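Local coordinates for putative DNA ligase-like protein Rv0938/MT0965 (Mycobacterium tuberculosis, PDB 2IRU) that is a multifunctional bacterial ligase that probably repairs DNA double-strand breaks with Ku by non-homologous end joining, and is represented by its primase-like polymerase domain, at residues V115-F120 and A134-F139; L198-A203 and V229-N234. One frame throughout, in Å; residues are numbered along the deposited sequence.

Interaction 1 of 2, residues V115-F120 and A134-F139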
loop_
_atom_site.group_PDB
_atom_site.type_symbol
_atom_site.label_atom_id
_atom_site.label_comp_id
_atom_site.label_asym_id
_atom_site.label_seq_id
_atom_site.Cartn_x
_atom_site.Cartn_y
_atom_site.Cartn_z
ATOM N N VAL A 115 4.017 0.945 3.122
ATOM C CA VAL A 115 5.328 0.281 2.963
ATOM C C VAL A 115 5.993 0.718 1.628
ATOM O O VAL A 115 5.294 1.079 0.646
ATOM C CB VAL A 115 5.216 -1.286 2.980
ATOM C CG1 VAL A 115 4.799 -1.803 4.393
ATOM C CG2 VAL A 115 4.249 -1.796 1.865
ATOM N N PRO A 116 7.341 0.686 1.584
ATOM C CA PRO A 116 8.021 0.938 0.295
ATOM C C PRO A 116 8.099 -0.332 -0.540
ATOM O O PRO A 116 7.609 -1.379 -0.101
ATOM C CB PRO A 116 9.410 1.408 0.745
ATOM C CG PRO A 116 9.687 0.505 2.021
ATOM C CD PRO A 116 8.281 0.452 2.701
ATOM N N GLN A 117 8.706 -0.231 -1.734
ATOM C CA GLN A 117 8.694 -1.325 -2.717
ATOM C C GLN A 117 9.950 -2.197 -2.626
ATOM O O GLN A 117 10.139 -3.099 -3.446
ATOM C CB GLN A 117 8.509 -0.761 -4.158
ATOM C CG GLN A 117 7.366 0.244 -4.242
ATOM C CD GLN A 117 6.073 -0.278 -3.561
ATOM O OE1 GLN A 117 5.601 -1.394 -3.880
ATOM N NE2 GLN A 117 5.518 0.511 -2.604
ATOM N N TRP A 118 10.774 -1.892 -1.635
ATOM C CA TRP A 118 11.957 -2.692 -1.301
ATOM C C TRP A 118 11.781 -3.452 0.014
ATOM O O TRP A 118 10.950 -3.086 0.855
ATOM C CB TRP A 118 13.226 -1.832 -1.281
ATOM C CG TRP A 118 13.162 -0.658 -0.328
ATOM C CD1 TRP A 118 12.819 0.638 -0.655
ATOM C CD2 TRP A 118 13.480 -0.651 1.075
ATOM N NE1 TRP A 118 12.906 1.443 0.450
ATOM C CE2 TRP A 118 13.319 0.685 1.526
ATOM C CE3 TRP A 118 13.904 -1.636 1.997
ATOM C CZ2 TRP A 118 13.543 1.060 2.860
ATOM C CZ3 TRP A 118 14.116 -1.256 3.330
ATOM C CH2 TRP A 118 13.912 0.081 3.742
ATOM N N ARG A 119 12.562 -4.517 0.168
ATOM C CA ARG A 119 12.650 -5.242 1.449
ATOM C C ARG A 119 14.035 -5.169 2.079
ATOM O O ARG A 119 15.061 -5.066 1.371
ATOM C CB ARG A 119 12.312 -6.709 1.250
ATOM C CG ARG A 119 10.879 -6.970 0.857
ATOM C CD ARG A 119 10.719 -8.399 0.406
ATOM N NE ARG A 119 10.820 -9.341 1.504
ATOM C CZ ARG A 119 9.915 -10.290 1.728
ATOM N NH1 ARG A 119 8.878 -10.407 0.897
ATOM N NH2 ARG A 119 10.046 -11.118 2.753
ATOM N N PHE A 120 14.067 -5.200 3.403
ATOM C CA PHE A 120 15.321 -5.477 4.121
ATOM C C PHE A 120 15.919 -6.824 3.719
ATOM O O PHE A 120 15.194 -7.805 3.444
ATOM C CB PHE A 120 15.065 -5.473 5.621
ATOM C CG PHE A 120 14.774 -4.121 6.169
ATOM C CD1 PHE A 120 15.792 -3.199 6.370
ATOM C CD2 PHE A 120 13.470 -3.781 6.510
ATOM C CE1 PHE A 120 15.518 -1.931 6.874
ATOM C CE2 PHE A 120 13.179 -2.501 7.037
ATOM C CZ PHE A 120 14.172 -1.594 7.220
ATOM N N ALA A 134 14.599 -3.038 -4.872
ATOM C CA ALA A 134 13.176 -3.048 -5.117
ATOM C C ALA A 134 12.773 -4.446 -5.579
ATOM O O ALA A 134 13.474 -5.067 -6.395
ATOM C CB ALA A 134 12.808 -1.989 -6.170
ATOM N N THR A 135 11.652 -4.952 -5.054
ATOM C CA THR A 135 11.156 -6.268 -5.456
ATOM C C THR A 135 10.017 -6.162 -6.473
ATOM O O THR A 135 9.692 -7.136 -7.159
ATOM C CB THR A 135 10.636 -7.091 -4.261
ATOM O OG1 THR A 135 9.452 -6.498 -3.751
ATOM C CG2 THR A 135 11.725 -7.241 -3.143
ATOM N N ARG A 136 9.415 -4.981 -6.550
ATOM C CA ARG A 136 8.243 -4.728 -7.424
ATOM C C ARG A 136 8.217 -3.257 -7.753
ATOM O O ARG A 136 8.845 -2.455 -7.039
ATOM C CB ARG A 136 6.957 -5.124 -6.664
ATOM C CG ARG A 136 6.659 -4.283 -5.426
ATOM C CD ARG A 136 5.654 -4.972 -4.500
ATOM N NE ARG A 136 5.274 -4.063 -3.420
ATOM C CZ ARG A 136 4.790 -4.417 -2.226
ATOM N NH1 ARG A 136 4.626 -5.701 -1.901
ATOM N NH2 ARG A 136 4.487 -3.461 -1.343
ATOM N N LEU A 137 7.526 -2.892 -8.844
ATOM C CA LEU A 137 7.214 -1.487 -9.125
ATOM C C LEU A 137 5.801 -1.128 -8.652
ATOM O O LEU A 137 4.893 -1.966 -8.636
ATOM C CB LEU A 137 7.293 -1.184 -10.641
ATOM C CG LEU A 137 8.538 -1.531 -11.457
ATOM C CD1 LEU A 137 8.322 -1.146 -12.939
ATOM C CD2 LEU A 137 9.751 -0.837 -10.891
ATOM N N VAL A 138 5.608 0.131 -8.289
ATOM C CA VAL A 138 4.259 0.620 -8.067
ATOM C C VAL A 138 4.038 1.863 -8.905
ATOM O O VAL A 138 4.947 2.713 -9.056
ATOM C CB VAL A 138 3.955 0.924 -6.579
ATOM C CG1 VAL A 138 4.744 2.124 -6.113
ATOM C CG2 VAL A 138 2.456 1.151 -6.358
ATOM N N PHE A 139 2.856 1.938 -9.498
ATOM C CA PHE A 139 2.390 3.155 -10.157
ATOM C C PHE A 139 1.126 3.645 -9.455
ATOM O O PHE A 139 0.231 2.841 -9.163
ATOM C CB PHE A 139 2.084 2.906 -11.629
ATOM C CG PHE A 139 3.277 2.480 -12.409
ATOM C CD1 PHE A 139 4.027 3.413 -13.127
ATOM C CD2 PHE A 139 3.650 1.128 -12.448
ATOM C CE1 PHE A 139 5.161 2.980 -13.847
ATOM C CE2 PHE A 139 4.747 0.697 -13.157
ATOM C CZ PHE A 139 5.511 1.625 -13.865
HETATM O O HOH W 1 3.101 -0.580 -1.145
#
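Q117 OE1 takes a nearly straight hydrogen bond from R136 NE at 2.7 Å (N-H...O angle 179°), at the mouth of the beta hairpin formed by strands 118-122 and 129-143 of the primase-polymerase fold, where Q117 leads into the first strand and the second turns a corner at R136. The oxygen lies in the guanidinium plane, at its edge, whereas the donor is tilted 29° from the plane of the amide; the two side chains cross at about a right angle. Q117 reaches this place by a bent chain, chi2 of -48° turning CD back, while R136 runs extended from CG to NE. At the other end of the amide, NE2 donates to a water at 3.0 Å, and R136 NH2 reaches the same water weakly, so the water links both side chains. V115 CG2 also meets the guanidinium edge, 3.6 Å from R136 NH2. Outside the pair, R136 NH1 is held by a salt bridge to D291 and a hydrogen bond to the carbonyl of H46. Along the backbone, Q117 O accepts from T135 N at 2.9 Å and receives a CA-H...O contact from A134. The next pair, W118 with A134, is antiparallel and non-hydrogen-bonded, the two side chains leaving in different directions; W118 NE1 bonds to the carbonyl of G236. V138, beside the probable substrate residues H181 and Q233, packs against the bend of Q117: its CG1 is 3.7 Å from the methylene CG and equally close to the amide carbon CD.

Interaction 2 of 2, residues L198-A203 and V229-N234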
loop_
_atom_site.group_PDB
_atom_site.type_symbol
_atom_site.label_atom_id
_atom_site.label_comp_id
_atom_site.label_asym_id
_atom_site.label_seq_id
_atom_site.Cartn_x
_atom_site.Cartn_y
_atom_site.Cartn_z
ATOM N N LEU A 198 13.119 3.160 -14.353
ATOM C CA LEU A 198 12.297 2.262 -15.176
ATOM C C LEU A 198 10.811 2.659 -15.212
ATOM O O LEU A 198 10.202 2.773 -16.302
ATOM C CB LEU A 198 12.444 0.810 -14.715
ATOM C CG LEU A 198 11.574 -0.258 -15.408
ATOM C CD1 LEU A 198 11.766 -0.297 -16.959
ATOM C CD2 LEU A 198 11.890 -1.630 -14.820
ATOM N N ALA A 199 10.240 2.867 -14.027
ATOM C CA ALA A 199 8.863 3.358 -13.898
ATOM C C ALA A 199 8.633 4.719 -14.602
ATOM O O ALA A 199 7.630 4.902 -15.324
ATOM C CB ALA A 199 8.444 3.406 -12.434
ATOM N N LYS A 200 9.573 5.649 -14.423
ATOM C CA LYS A 200 9.534 6.936 -15.129
ATOM C C LYS A 200 9.508 6.753 -16.643
ATOM O O LYS A 200 8.735 7.449 -17.326
ATOM C CB LYS A 200 10.744 7.791 -14.758
ATOM C CG LYS A 200 10.728 9.227 -15.252
ATOM C CD LYS A 200 12.071 9.864 -14.984
ATOM C CE LYS A 200 12.091 11.345 -15.311
ATOM N NZ LYS A 200 11.648 12.180 -14.157
ATOM N N ARG A 201 10.366 5.864 -17.169
ATOM C CA ARG A 201 10.403 5.559 -18.613
ATOM C C ARG A 201 9.035 5.072 -19.124
ATOM O O ARG A 201 8.570 5.519 -20.194
ATOM C CB ARG A 201 11.513 4.538 -18.962
ATOM C CG ARG A 201 11.748 4.378 -20.468
ATOM C CD ARG A 201 13.018 3.597 -20.874
ATOM N NE ARG A 201 14.205 3.913 -20.071
ATOM C CZ ARG A 201 14.753 3.078 -19.192
ATOM N NH1 ARG A 201 14.229 1.866 -19.000
ATOM N NH2 ARG A 201 15.834 3.448 -18.510
ATOM N N VAL A 202 8.414 4.171 -18.358
ATOM C CA VAL A 202 7.072 3.652 -18.678
ATOM C C VAL A 202 6.037 4.802 -18.742
ATOM O O VAL A 202 5.285 4.936 -19.735
ATOM C CB VAL A 202 6.639 2.538 -17.665
ATOM C CG1 VAL A 202 5.177 2.148 -17.868
ATOM C CG2 VAL A 202 7.527 1.327 -17.849
ATOM N N ALA A 203 6.012 5.623 -17.692
ATOM C CA ALA A 203 5.090 6.780 -17.606
ATOM C C ALA A 203 5.275 7.771 -18.755
ATOM O O ALA A 203 4.302 8.195 -19.396
ATOM C CB ALA A 203 5.283 7.497 -16.291
ATOM N N VAL A 229 0.167 9.566 -14.090
ATOM C CA VAL A 229 0.804 8.270 -13.876
ATOM C C VAL A 229 2.057 8.512 -13.043
ATOM O O VAL A 229 3.121 8.800 -13.579
ATOM C CB VAL A 229 1.137 7.569 -15.200
ATOM C CG1 VAL A 229 1.793 6.232 -14.971
ATOM C CG2 VAL A 229 -0.133 7.368 -15.985
ATOM N N ASP A 230 1.882 8.410 -11.738
ATOM C CA ASP A 230 2.933 8.768 -10.805
ATOM C C ASP A 230 3.869 7.567 -10.594
ATOM O O ASP A 230 3.468 6.513 -10.041
ATOM C CB ASP A 230 2.307 9.225 -9.464
ATOM C CG ASP A 230 3.340 9.825 -8.489
ATOM O OD1 ASP A 230 4.520 9.947 -8.839
ATOM O OD2 ASP A 230 2.962 10.155 -7.344
ATOM N N TRP A 231 5.109 7.762 -11.059
ATOM C CA TRP A 231 6.202 6.794 -10.969
ATOM C C TRP A 231 7.083 7.067 -9.753
ATOM O O TRP A 231 8.001 6.267 -9.473
ATOM C CB TRP A 231 7.087 6.913 -12.226
ATOM C CG TRP A 231 7.355 8.362 -12.571
ATOM C CD1 TRP A 231 6.639 9.153 -13.445
ATOM C CD2 TRP A 231 8.392 9.199 -12.034
ATOM N NE1 TRP A 231 7.183 10.424 -13.483
ATOM C CE2 TRP A 231 8.245 10.479 -12.614
ATOM C CE3 TRP A 231 9.425 8.997 -11.106
ATOM C CZ2 TRP A 231 9.108 11.539 -12.316
ATOM C CZ3 TRP A 231 10.276 10.063 -10.798
ATOM C CH2 TRP A 231 10.107 11.315 -11.391
ATOM N N SER A 232 6.816 8.170 -9.039
ATOM C CA SER A 232 7.755 8.703 -8.024
ATOM C C SER A 232 7.802 7.881 -6.727
ATOM O O SER A 232 8.750 8.003 -5.913
ATOM C CB SER A 232 7.432 10.167 -7.677
ATOM O OG SER A 232 6.221 10.264 -6.962
ATOM N N GLN A 233 6.755 7.092 -6.489
ATOM C CA GLN A 233 6.704 6.247 -5.271
ATOM C C GLN A 233 7.662 5.039 -5.262
ATOM O O GLN A 233 7.788 4.314 -4.255
ATOM C CB GLN A 233 5.267 5.865 -4.926
ATOM C CG GLN A 233 4.470 7.116 -4.663
ATOM C CD GLN A 233 3.016 6.876 -4.545
ATOM O OE1 GLN A 233 2.576 5.961 -3.842
ATOM N NE2 GLN A 233 2.233 7.712 -5.231
ATOM N N ASN A 234 8.369 4.850 -6.368
ATOM C CA ASN A 234 9.436 3.855 -6.427
ATOM C C ASN A 234 10.716 4.353 -5.763
ATOM O O ASN A 234 11.649 3.571 -5.568
ATOM C CB ASN A 234 9.656 3.384 -7.869
ATOM C CG ASN A 234 8.419 2.670 -8.420
ATOM O OD1 ASN A 234 8.119 1.561 -8.015
ATOM N ND2 ASN A 234 7.677 3.336 -9.324
#
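K200 lays its chain alongside the W231 indole, both running in one direction, and makes a CH-pi contact: K200 CG stands over the face of the six-membered ring, 4.0 Å from its centroid and 16° off the normal. CG is anti to the backbone N of K200 (chi1 -171°), and the chain then stays extended until chi4 bends NZ over to within 3.2 Å of W231 CZ2. The opposite face of the indole meets S232 CB, toward the rim, and its NE1 bonds to the carbonyl of S216. Apolar packing is made by small residues one helical turn apart. A199 CB lies 3.8 Å from W231 CB, while A203 CB touches W231 CD1 at 3.6 Å and V229 CG1 at 3.9 Å, letting the backbones come close. Polar bonds shape the 229-234 side. D230 OD1 accepts from S232 N in an Asx turn, from above the carboxylate plane, and from S232 OG at 2.6 Å on its syn lone pair; OD2 takes a weak bond from Q233 NE2, which also donates to D140. N234 ND2 donates to W231 O at 3.0 Å, has its second partner in V138 and packs on A199 CB. D230 probably binds manganese and Q233 the substrate, so the turn probably belongs to the polymerase active site, with the helix behind it. Helix 192-209 thus backs the end of strand 227-230 and the 3-10 turn after it; F139 of strand 129-143 touches both A199 and V229, and helix 149-164 meets V202 and V229.

From the N terminus, the chain first passes through 115-120, turns through the hairpin and comes back as 134-139, so interaction 1 closes a short loop of 13 residues. The chain then goes on to helix 192-209, and interaction 2 closes a second loop, of 25 residues, between that helix and the end of strand 227-230. The two loops follow in series, neither nesting nor crossing. They meet through strand 129-143, the neighbour of 227-230 in the mixed sheet: N234 ND2 lies 2.8 Å from V138 O, a probable hydrogen bond, and V138 CG1 packs on Q233 CB. The hairpin end of the mixed sheet, its strand 227-230 and helix 192-209 are thereby tied beside the probable metal and substrate site.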